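Local atomic coordinates of periplasmic cell division protein (SufI) (Aquifex aeolicus, PDB entry 6SYY), a protein that binds copper ions as a multicopper oxidase and probably couples the oxidation of its substrates to the reduction of dioxygen. Residues A124-D129 with D423-K428; I231-T236 with E362-R367. All coordinates share one frame; numbering follows the deposited sequence.

Contact 1. Residues A124-D129 with D423-K428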
ATOM      1  N   ALA A 124       0.960  -8.670  13.125  1.00 30.73           N
ATOM      2  CA  ALA A 124       0.051  -8.515  14.248  1.00 36.39           C
ATOM      3  C   ALA A 124      -0.630  -9.843  14.540  1.00 38.36           C
ATOM      4  O   ALA A 124      -0.746 -10.693  13.648  1.00 31.55           O
ATOM      5  CB  ALA A 124      -1.015  -7.449  13.956  1.00 19.66           C
ATOM      6  N   PRO A 125      -1.076 -10.058  15.778  1.00 37.46           N
ATOM      7  CA  PRO A 125      -2.022 -11.151  16.019  1.00 24.38           C
ATOM      8  C   PRO A 125      -3.266 -10.909  15.179  1.00 32.54           C
ATOM      9  O   PRO A 125      -3.733  -9.777  15.046  1.00 36.52           O
ATOM     10  CB  PRO A 125      -2.313 -11.059  17.522  1.00 33.44           C
ATOM     11  CG  PRO A 125      -1.190 -10.247  18.088  1.00 33.24           C
ATOM     12  CD  PRO A 125      -0.785  -9.295  17.003  1.00 35.81           C
ATOM     13  N   TRP A 126      -3.788 -11.981  14.583  1.00 25.38           N
ATOM     14  CA  TRP A 126      -4.737 -11.797  13.492  1.00 32.61           C
ATOM     15  C   TRP A 126      -6.066 -11.222  13.960  1.00 22.14           C
ATOM     16  O   TRP A 126      -6.767 -10.588  13.164  1.00 27.37           O
ATOM     17  CB  TRP A 126      -4.943 -13.112  12.749  1.00 33.68           C
ATOM     18  CG  TRP A 126      -5.809 -14.096  13.446  1.00 36.59           C
ATOM     19  CD1 TRP A 126      -5.492 -14.840  14.542  1.00 26.25           C
ATOM     20  CD2 TRP A 126      -7.137 -14.470  13.074  1.00 34.77           C
ATOM     21  NE1 TRP A 126      -6.548 -15.651  14.881  1.00 31.71           N
ATOM     22  CE2 TRP A 126      -7.569 -15.443  13.993  1.00 35.34           C
ATOM     23  CE3 TRP A 126      -8.005 -14.074  12.051  1.00 21.76           C
ATOM     24  CZ2 TRP A 126      -8.830 -16.025  13.922  1.00 23.71           C
ATOM     25  CZ3 TRP A 126      -9.256 -14.653  11.981  1.00 26.70           C
ATOM     26  CH2 TRP A 126      -9.657 -15.617  12.911  1.00 52.31           C
ATOM     27  N   LYS A 127      -6.421 -11.400  15.231  1.00 24.03           N
ATOM     28  CA  LYS A 127      -7.599 -10.719  15.748  1.00 28.16           C
ATOM     29  C   LYS A 127      -7.363  -9.226  15.928  1.00 33.16           C
ATOM     30  O   LYS A 127      -8.320  -8.487  16.185  1.00 28.14           O
ATOM     31  CB  LYS A 127      -8.033 -11.369  17.064  1.00 23.30           C
ATOM     32  CG  LYS A 127      -8.275 -12.860  16.907  1.00 39.72           C
ATOM     33  CD  LYS A 127      -8.528 -13.574  18.222  1.00 74.59           C
ATOM     34  CE  LYS A 127      -8.786 -15.058  17.975  1.00 43.67           C
ATOM     35  NZ  LYS A 127      -9.033 -15.813  19.232  1.00 49.14           N
ATOM     36  N   SER A 128      -6.117  -8.768  15.793  1.00 26.73           N
ATOM     37  CA  SER A 128      -5.785  -7.351  15.793  1.00 30.83           C
ATOM     38  C   SER A 128      -5.407  -6.857  14.408  1.00 24.22           C
ATOM     39  O   SER A 128      -4.997  -5.700  14.263  1.00 31.98           O
ATOM     40  CB  SER A 128      -4.639  -7.068  16.767  1.00 20.26           C
ATOM     41  OG  SER A 128      -4.984  -7.431  18.092  1.00 31.57           O
ATOM     42  N   ASP A 129      -5.543  -7.707  13.389  1.00 36.29           N
ATOM     43  CA  ASP A 129      -5.058  -7.422  12.044  1.00 39.48           C
ATOM     44  C   ASP A 129      -6.123  -6.813  11.140  1.00 41.49           C
ATOM     45  O   ASP A 129      -5.783  -6.099  10.189  1.00 38.46           O
ATOM     46  CB  ASP A 129      -4.519  -8.713  11.412  1.00 44.14           C
ATOM     47  CG  ASP A 129      -4.052  -8.519   9.983  1.00 91.02           C
ATOM     48  OD1 ASP A 129      -3.196  -7.639   9.745  1.00101.95           O
ATOM     49  OD2 ASP A 129      -4.536  -9.258   9.099  1.00 82.79           O
ATOM     50  N   ASP A 423     -16.567 -22.132  12.651  1.00 60.48           N
ATOM     51  CA  ASP A 423     -15.778 -21.622  13.771  1.00 38.82           C
ATOM     52  C   ASP A 423     -14.722 -20.690  13.189  1.00 45.64           C
ATOM     53  O   ASP A 423     -13.790 -21.154  12.523  1.00 34.54           O
ATOM     54  CB  ASP A 423     -15.138 -22.772  14.551  1.00 32.77           C
ATOM     55  CG  ASP A 423     -14.253 -22.299  15.694  1.00 61.69           C
ATOM     56  OD1 ASP A 423     -14.263 -21.092  16.021  1.00 53.64           O
ATOM     57  OD2 ASP A 423     -13.543 -23.150  16.270  1.00 50.34           O
ATOM     58  N   ILE A 424     -14.857 -19.382  13.430  1.00 52.20           N
ATOM     59  CA  ILE A 424     -13.917 -18.443  12.822  1.00 46.60           C
ATOM     60  C   ILE A 424     -12.512 -18.615  13.384  1.00 33.84           C
ATOM     61  O   ILE A 424     -11.545 -18.140  12.778  1.00 38.75           O
ATOM     62  CB  ILE A 424     -14.378 -16.978  12.979  1.00 43.05           C
ATOM     63  CG1 ILE A 424     -14.148 -16.476  14.403  1.00 38.45           C
ATOM     64  CG2 ILE A 424     -15.839 -16.827  12.588  1.00 68.76           C
ATOM     65  CD1 ILE A 424     -14.233 -14.970  14.521  1.00 38.41           C
ATOM     66  N   ASN A 425     -12.369 -19.297  14.523  1.00 35.93           N
ATOM     67  CA  ASN A 425     -11.049 -19.601  15.056  1.00 37.18           C
ATOM     68  C   ASN A 425     -10.393 -20.787  14.360  1.00 41.33           C
ATOM     69  O   ASN A 425      -9.172 -20.950  14.464  1.00 48.10           O
ATOM     70  CB  ASN A 425     -11.135 -19.875  16.557  1.00 33.12           C
ATOM     71  CG  ASN A 425     -11.498 -18.642  17.348  1.00 49.34           C
ATOM     72  OD1 ASN A 425     -10.976 -17.553  17.102  1.00 47.85           O
ATOM     73  ND2 ASN A 425     -12.401 -18.803  18.307  1.00 50.66           N
ATOM     74  N   ASN A 426     -11.167 -21.616  13.663  1.00 34.62           N
ATOM     75  CA  ASN A 426     -10.631 -22.749  12.907  1.00 34.13           C
ATOM     76  C   ASN A 426     -11.334 -22.827  11.557  1.00 30.94           C
ATOM     77  O   ASN A 426     -12.086 -23.769  11.278  1.00 38.93           O
ATOM     78  CB  ASN A 426     -10.784 -24.049  13.698  1.00 30.95           C
ATOM     79  CG  ASN A 426     -10.007 -24.029  14.999  1.00 56.63           C
ATOM     80  OD1 ASN A 426      -8.802 -24.290  15.021  1.00 53.14           O
ATOM     81  ND2 ASN A 426     -10.689 -23.708  16.090  1.00 47.52           N
ATOM     82  N   PRO A 427     -11.097 -21.844  10.681  1.00 43.30           N
ATOM     83  CA  PRO A 427     -11.782 -21.835   9.387  1.00 35.48           C
ATOM     84  C   PRO A 427     -11.056 -22.677   8.356  1.00 29.48           C
ATOM     85  O   PRO A 427     -10.001 -23.252   8.642  1.00 32.87           O
ATOM     86  CB  PRO A 427     -11.752 -20.355   9.005  1.00 31.44           C
ATOM     87  CG  PRO A 427     -10.400 -19.921   9.519  1.00 25.55           C
ATOM     88  CD  PRO A 427     -10.158 -20.710  10.798  1.00 33.77           C
ATOM     89  N   LYS A 428     -11.613 -22.751   7.152  1.00 46.23           N
ATOM     90  CA  LYS A 428     -10.885 -23.346   6.042  1.00 32.68           C
ATOM     91  C   LYS A 428      -9.631 -22.530   5.754  1.00 29.58           C
ATOM     92  O   LYS A 428      -9.651 -21.296   5.786  1.00 35.55           O
ATOM     93  CB  LYS A 428     -11.778 -23.420   4.800  1.00 33.23           C
ATOM     94  CG  LYS A 428     -11.104 -24.031   3.586  1.00 27.81           C
ATOM     95  CD  LYS A 428     -12.075 -24.263   2.436  1.00 33.33           C
ATOM     96  CE  LYS A 428     -11.330 -24.793   1.210  1.00 44.26           C
ATOM     97  NZ  LYS A 428     -12.237 -25.270   0.127  1.00 31.54           N
TER
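In the loop that follows the copper-ligand strand 117-120, a short 3-10 turn sends Trp126 and Lys127 against Ile424 and Asn425, on a turn of the C-terminal part of the chain. The indole arrives edge first: Trp126 CH2 lies 3.2 Å from Ile424 O, close to the ring plane. This carbonyl oxygen is buried with no hydrogen-bond donor in the model, and the mildly positive aromatic C-H edge may partly make up for the missing donor. Lys127, its CG beside the backbone N (chi1 -56°) and the chain extended beyond it, runs past the same ring, with Lys127 CG 3.8 Å above one face of Trp126 and offset toward the rim. At its far end, Lys127 NZ makes a weak 3.4 Å hydrogen bond to Asn425 OD1, and the amide plane of Asn425 stands 88° to the indole. The receiving residues sit in a type I beta turn from Asp423 to Asn426, reinforced by an Asx turn in which Asp423 OD1 takes Asn425 N at 3.0 Å from well above the carboxylate plane, while Asn426 ND2 binds Asp423 OD2 at 2.9 Å. Were Trp126 replaced by an alanine, Ile424 O would probably lose its C-H neighbour and the Lys127 chain the ring face it lies along. Next along the loop, Asp129 holds two copper ligands, its O meeting His118 ND1 and its OD2 meeting His456 ND1.

Contact 2. Residues I231-T236 with E362-R367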
ATOM      1  N   ILE A 231      -6.632  11.652 -12.022  1.00 40.03           N
ATOM      2  CA  ILE A 231      -5.554  11.248 -11.126  1.00 32.74           C
ATOM      3  C   ILE A 231      -5.480  12.223  -9.963  1.00 26.38           C
ATOM      4  O   ILE A 231      -5.537  13.443 -10.149  1.00 27.67           O
ATOM      5  CB  ILE A 231      -4.212  11.176 -11.872  1.00 34.61           C
ATOM      6  CG1 ILE A 231      -4.362  10.320 -13.126  1.00 55.21           C
ATOM      7  CG2 ILE A 231      -3.141  10.593 -10.965  1.00 28.09           C
ATOM      8  CD1 ILE A 231      -4.731   8.874 -12.836  1.00 41.21           C
ATOM      9  N   LEU A 232      -5.349  11.682  -8.755  1.00 24.81           N
ATOM     10  CA  LEU A 232      -5.275  12.475  -7.541  1.00 22.04           C
ATOM     11  C   LEU A 232      -4.044  12.071  -6.748  1.00 39.19           C
ATOM     12  O   LEU A 232      -3.636  10.906  -6.753  1.00 40.65           O
ATOM     13  CB  LEU A 232      -6.524  12.300  -6.662  1.00 25.96           C
ATOM     14  CG  LEU A 232      -7.874  12.829  -7.158  1.00 28.25           C
ATOM     15  CD1 LEU A 232      -8.474  11.928  -8.217  1.00 62.45           C
ATOM     16  CD2 LEU A 232      -8.829  12.964  -5.991  1.00 50.70           C
ATOM     17  N   VAL A 233      -3.446  13.050  -6.078  1.00 23.73           N
ATOM     18  CA  VAL A 233      -2.385  12.810  -5.109  1.00 27.61           C
ATOM     19  C   VAL A 233      -2.831  13.443  -3.802  1.00 24.03           C
ATOM     20  O   VAL A 233      -3.049  14.659  -3.740  1.00 28.98           O
ATOM     21  CB  VAL A 233      -1.036  13.380  -5.567  1.00 23.33           C
ATOM     22  CG1 VAL A 233       0.063  12.925  -4.629  1.00 24.84           C
ATOM     23  CG2 VAL A 233      -0.733  12.965  -6.996  1.00 23.43           C
ATOM     24  N   ASN A 234      -2.992  12.618  -2.769  1.00 26.84           N
ATOM     25  CA  ASN A 234      -3.502  13.083  -1.483  1.00 25.48           C
ATOM     26  C   ASN A 234      -4.836  13.801  -1.657  1.00 28.70           C
ATOM     27  O   ASN A 234      -5.086  14.845  -1.051  1.00 28.85           O
ATOM     28  CB  ASN A 234      -2.482  13.981  -0.787  1.00 30.21           C
ATOM     29  CG  ASN A 234      -1.120  13.339  -0.703  1.00 26.05           C
ATOM     30  OD1 ASN A 234      -0.999  12.117  -0.766  1.00 33.35           O
ATOM     31  ND2 ASN A 234      -0.082  14.159  -0.560  1.00 27.17           N
ATOM     32  N   LEU A 235      -5.694  13.233  -2.508  1.00 28.85           N
ATOM     33  CA  LEU A 235      -6.999  13.804  -2.846  1.00 29.89           C
ATOM     34  C   LEU A 235      -6.871  15.194  -3.463  1.00 40.37           C
ATOM     35  O   LEU A 235      -7.735  16.051  -3.260  1.00 42.94           O
ATOM     36  CB  LEU A 235      -7.934  13.848  -1.632  1.00 27.67           C
ATOM     37  CG  LEU A 235      -8.631  12.541  -1.262  1.00 37.89           C
ATOM     38  CD1 LEU A 235      -9.715  12.806  -0.246  1.00 40.48           C
ATOM     39  CD2 LEU A 235      -9.210  11.859  -2.497  1.00 26.73           C
ATOM     40  N   THR A 236      -5.804  15.428  -4.224  1.00 29.47           N
ATOM     41  CA  THR A 236      -5.617  16.688  -4.930  1.00 29.85           C
ATOM     42  C   THR A 236      -5.604  16.419  -6.427  1.00 33.89           C
ATOM     43  O   THR A 236      -4.723  15.687  -6.913  1.00 35.15           O
ATOM     44  CB  THR A 236      -4.322  17.385  -4.511  1.00 27.91           C
ATOM     45  OG1 THR A 236      -4.240  17.423  -3.083  1.00 27.21           O
ATOM     46  CG2 THR A 236      -4.283  18.808  -5.057  1.00 28.38           C
ATOM     47  N   GLU A 362       0.426  12.776 -17.120  1.00 26.73           N
ATOM     48  CA  GLU A 362       1.134  13.390 -16.008  1.00 29.16           C
ATOM     49  C   GLU A 362       0.387  13.137 -14.705  1.00 31.07           C
ATOM     50  O   GLU A 362      -0.840  13.258 -14.643  1.00 40.16           O
ATOM     51  CB  GLU A 362       1.293  14.891 -16.251  1.00 30.78           C
ATOM     52  CG  GLU A 362       1.921  15.659 -15.100  1.00 51.07           C
ATOM     53  CD  GLU A 362       2.244  17.091 -15.474  1.00 48.71           C
ATOM     54  OE1 GLU A 362       2.559  17.336 -16.658  1.00 72.23           O
ATOM     55  OE2 GLU A 362       2.178  17.972 -14.591  1.00 64.86           O
ATOM     56  N   VAL A 363       1.127  12.760 -13.665  1.00 38.18           N
ATOM     57  CA  VAL A 363       0.540  12.604 -12.336  1.00 23.60           C
ATOM     58  C   VAL A 363       0.643  13.894 -11.533  1.00 35.52           C
ATOM     59  O   VAL A 363      -0.311  14.296 -10.861  1.00 36.29           O
ATOM     60  CB  VAL A 363       1.215  11.432 -11.596  1.00 23.99           C
ATOM     61  CG1 VAL A 363       0.708  11.350 -10.172  1.00 22.14           C
ATOM     62  CG2 VAL A 363       0.968  10.126 -12.332  1.00 27.45           C
ATOM     63  N   MET A 364       1.785  14.569 -11.610  1.00 31.24           N
ATOM     64  CA  MET A 364       2.054  15.697 -10.734  1.00 33.43           C
ATOM     65  C   MET A 364       3.212  16.507 -11.304  1.00 23.38           C
ATOM     66  O   MET A 364       4.046  15.993 -12.056  1.00 29.90           O
ATOM     67  CB  MET A 364       2.363  15.206  -9.318  1.00 22.38           C
ATOM     68  CG  MET A 364       2.454  16.282  -8.279  1.00 40.21           C
ATOM     69  SD  MET A 364       2.984  15.578  -6.717  1.00 37.12           S
ATOM     70  CE  MET A 364       3.526  17.065  -5.891  1.00 41.23           C
ATOM     71  N   GLU A 365       3.252  17.784 -10.936  1.00 30.05           N
ATOM     72  CA  GLU A 365       4.275  18.710 -11.401  1.00 35.07           C
ATOM     73  C   GLU A 365       5.019  19.291 -10.207  1.00 40.78           C
ATOM     74  O   GLU A 365       4.397  19.761  -9.248  1.00 34.55           O
ATOM     75  CB  GLU A 365       3.650  19.829 -12.239  1.00 32.54           C
ATOM     76  CG  GLU A 365       4.461  21.103 -12.305  1.00 55.23           C
ATOM     77  CD  GLU A 365       3.698  22.231 -12.969  1.00 78.34           C
ATOM     78  OE1 GLU A 365       3.032  21.969 -13.993  1.00 51.87           O
ATOM     79  OE2 GLU A 365       3.752  23.374 -12.461  1.00 63.43           O
ATOM     80  N   PHE A 366       6.346  19.247 -10.263  1.00 29.69           N
ATOM     81  CA  PHE A 366       7.204  19.884  -9.273  1.00 26.58           C
ATOM     82  C   PHE A 366       7.839  21.122  -9.887  1.00 37.66           C
ATOM     83  O   PHE A 366       8.350  21.071 -11.011  1.00 29.69           O
ATOM     84  CB  PHE A 366       8.294  18.931  -8.784  1.00 30.81           C
ATOM     85  CG  PHE A 366       7.769  17.752  -8.033  1.00 33.08           C
ATOM     86  CD1 PHE A 366       7.447  17.860  -6.690  1.00 29.48           C
ATOM     87  CD2 PHE A 366       7.600  16.532  -8.665  1.00 39.53           C
ATOM     88  CE1 PHE A 366       6.965  16.773  -5.992  1.00 27.90           C
ATOM     89  CE2 PHE A 366       7.114  15.440  -7.974  1.00 37.64           C
ATOM     90  CZ  PHE A 366       6.796  15.563  -6.633  1.00 29.42           C
ATOM     91  N   ARG A 367       7.807  22.225  -9.151  1.00 31.95           N
ATOM     92  CA  ARG A 367       8.381  23.488  -9.592  1.00 28.74           C
ATOM     93  C   ARG A 367       9.539  23.815  -8.663  1.00 25.72           C
ATOM     94  O   ARG A 367       9.330  24.097  -7.478  1.00 32.22           O
ATOM     95  CB  ARG A 367       7.336  24.599  -9.577  1.00 26.78           C
ATOM     96  CG  ARG A 367       6.006  24.220 -10.208  1.00 41.68           C
ATOM     97  CD  ARG A 367       4.877  24.979  -9.532  1.00 49.44           C
ATOM     98  NE  ARG A 367       3.657  25.012 -10.329  1.00 33.36           N
ATOM     99  CZ  ARG A 367       2.629  25.812 -10.066  1.00 55.29           C
ATOM    100  NH1 ARG A 367       2.686  26.640  -9.030  1.00 48.11           N
ATOM    101  NH2 ARG A 367       1.548  25.790 -10.836  1.00 40.44           N
TER
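Val363 CG1 is the point on which the side chains of Val233 and Ile231 converge. It lies 3.8 Å from Val233 CG2 and 4.0 Å from Ile231 CG2, each pair of side chains crossing at about a right angle. The isopropyl group of Val363 is turned with CG1 opposite the backbone N (chi1 174°), which carries this methyl across to both partners. Purely apolar, the contact joins strand segments whose directions differ by 43° and whose axes approach to 7.2 Å, and each strand takes backbone hydrogen bonds from other neighbours: 231-233 from strand 200-208, 362-367 from strands 315-321 and 239-244. The packing slackens toward Met364, whose SD comes no nearer than 4.5 Å to Val233 CG1; Leu49 and Pro239 touch both of these residues. More open to solvent are Ile231 at one end and, farther along the second strand, Glu365 and Arg367, which form a salt bridge, with a nearly straight 2.7 Å bond from Arg367 NE to Glu365 OE2. Beyond Val233 the chain reverses through Asn234 and Leu235, both in left-handed backbone conformation, in a tight hairpin closed by reciprocal backbone bonds between Val233 and Thr236. Opposite the single residue Leu318 of strand 315-321, Val363 and Met364 together make a classic beta bulge, in what is consistent with the middle cupredoxin-like domain of a multicopper oxidase.

Both segments of contact 2 fall in sequence between the two segments of contact 1, yet the contacts lie on opposite sides of the molecular centre, with their own centres 38 Å apart and their nearest atoms about 22 Å apart. They do not touch. Contact 1 brings the N-terminal and C-terminal parts of the multicopper oxidase together beside the copper cluster: the side chain of Trp126 is about 7 Å from that of His456, about 9 Å from that of His118, about 11 Å from a bound copper ion and about 13 Å from the bound oxygen atom. Contact 2 joins strands 230-233 and 361-370 away from the metal sites.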